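Local coordinates for protein YCGM (Escherichia coli, PDB 1NR9), which is of unknown function but belongs to the fumarylacetoacetate hydrolase family and carries a magnesium ion, at residues A96-A101 and I136-F141. Numbering follows the deposited sequence.
Sequences AGYGVA and IPAAEF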
# COMPACT_ATOMS: atom_id res chain seq x y z
N ALA A 96 -2.50 12.82 16.15
CA ALA A 96 -3.60 12.58 17.08
C ALA A 96 -3.35 11.65 18.26
O ALA A 96 -4.17 11.59 19.19
CB ALA A 96 -4.83 12.09 16.29
N GLY A 97 -2.25 10.91 18.25
CA GLY A 97 -1.99 10.00 19.35
C GLY A 97 -0.82 9.08 19.12
O GLY A 97 -0.22 9.09 18.04
N TYR A 98 -0.49 8.27 20.13
CA TYR A 98 0.61 7.33 20.03
C TYR A 98 0.21 5.98 20.63
O TYR A 98 -0.58 5.93 21.59
CB TYR A 98 1.83 7.87 20.79
CG TYR A 98 2.19 9.29 20.44
CD1 TYR A 98 3.19 9.57 19.50
CD2 TYR A 98 1.55 10.37 21.07
CE1 TYR A 98 3.54 10.88 19.20
CE2 TYR A 98 1.89 11.68 20.77
CZ TYR A 98 2.88 11.93 19.84
OH TYR A 98 3.22 13.23 19.56
N GLY A 99 0.76 4.91 20.04
CA GLY A 99 0.51 3.54 20.47
C GLY A 99 1.66 2.67 19.96
O GLY A 99 2.65 3.20 19.44
N VAL A 100 1.55 1.35 20.11
CA VAL A 100 2.61 0.45 19.64
C VAL A 100 2.17 -0.55 18.59
O VAL A 100 1.02 -1.01 18.58
CB VAL A 100 3.22 -0.39 20.77
CG1 VAL A 100 4.25 0.40 21.49
CG2 VAL A 100 2.13 -0.88 21.71
N ALA A 101 3.10 -0.90 17.73
CA ALA A 101 2.80 -1.85 16.67
C ALA A 101 3.94 -2.82 16.44
O ALA A 101 5.05 -2.68 16.97
CB ALA A 101 2.52 -1.10 15.38
N ILE A 136 -3.00 6.55 22.51
CA ILE A 136 -3.08 7.47 23.63
C ILE A 136 -3.09 8.87 23.01
O ILE A 136 -2.17 9.25 22.28
CB ILE A 136 -1.86 7.30 24.54
CG1 ILE A 136 -1.99 5.98 25.31
CG2 ILE A 136 -1.75 8.46 25.50
CD1 ILE A 136 -0.71 5.59 26.01
N PRO A 137 -4.17 9.63 23.27
CA PRO A 137 -4.35 10.99 22.76
C PRO A 137 -3.08 11.82 22.87
O PRO A 137 -2.39 11.76 23.89
CB PRO A 137 -5.48 11.53 23.62
CG PRO A 137 -6.34 10.29 23.80
CD PRO A 137 -5.30 9.24 24.14
N ALA A 138 -2.77 12.57 21.83
CA ALA A 138 -1.56 13.39 21.82
C ALA A 138 -1.40 14.17 23.12
O ALA A 138 -0.38 14.03 23.81
CB ALA A 138 -1.58 14.34 20.65
N ALA A 139 -2.40 14.98 23.45
CA ALA A 139 -2.36 15.79 24.66
C ALA A 139 -2.91 15.01 25.85
O ALA A 139 -3.79 15.47 26.57
CB ALA A 139 -3.14 17.08 24.45
N GLU A 140 -2.38 13.81 26.04
CA GLU A 140 -2.80 12.94 27.13
C GLU A 140 -1.66 11.96 27.33
O GLU A 140 -1.63 11.20 28.29
CB GLU A 140 -4.09 12.21 26.73
CG GLU A 140 -4.82 11.53 27.88
CD GLU A 140 -6.29 11.28 27.58
OE1 GLU A 140 -7.02 12.27 27.31
OE2 GLU A 140 -6.73 10.12 27.63
N PHE A 141 -0.71 12.02 26.40
CA PHE A 141 0.47 11.17 26.44
C PHE A 141 1.42 11.77 27.47
O PHE A 141 1.93 12.88 27.29
CB PHE A 141 1.14 11.17 25.06
CG PHE A 141 2.32 10.23 24.95
CD1 PHE A 141 2.12 8.87 24.81
CD2 PHE A 141 3.62 10.73 24.97
CE1 PHE A 141 3.21 7.99 24.69
CE2 PHE A 141 4.72 9.86 24.86
CZ PHE A 141 4.51 8.49 24.72
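Tyr98 and Ile136 face each other as an antiparallel hydrogen-bonded pair: Tyr98 N donates to Ile136 O at 2.9 Å, and Ile136 N returns a bond to Tyr98 O at 2.7 Å. Next to this pair, Gly97 and Pro137 form a non-hydrogen-bonded one. Beyond them Ala138 N reaches Ala96 O at 3.1 Å, coming from above the carbonyl plane, 58° out of it, as the chain leaves the strand. On the face carrying Tyr98 and Ile136, Tyr98 CD2 lies over one face of the Phe141 ring, 4.0 Å from Phe141 CG, while the ring planes meet obliquely at 42°. The neighbouring Tyr98 CE2 comes within 4.0 Å of Ala138 CA. Phe141 CG stands anti to its backbone N (chi1 -175°), which brings that atom up to Tyr98 CD2; Ile136 CG2 meets the phenylalanine ring at its edge, in plane. An inverse gamma turn centred on Ala139 precedes Phe141, consistent with the chain turning back to this face. Strand 95-102 lies between strands 69-79 and 130-137 in the mixed sheet; on its 69-79 side, Ala96 and Gly97 both bond to Leu78, a classic beta bulge. Phe211 of strand 206-211 touches Ile136 and Phe141. Three backbone hydrogen bonds thus join the end of strand 130-137 and Ala138 to strand 95-102, while Phe141 meets Tyr98 by apolar contact.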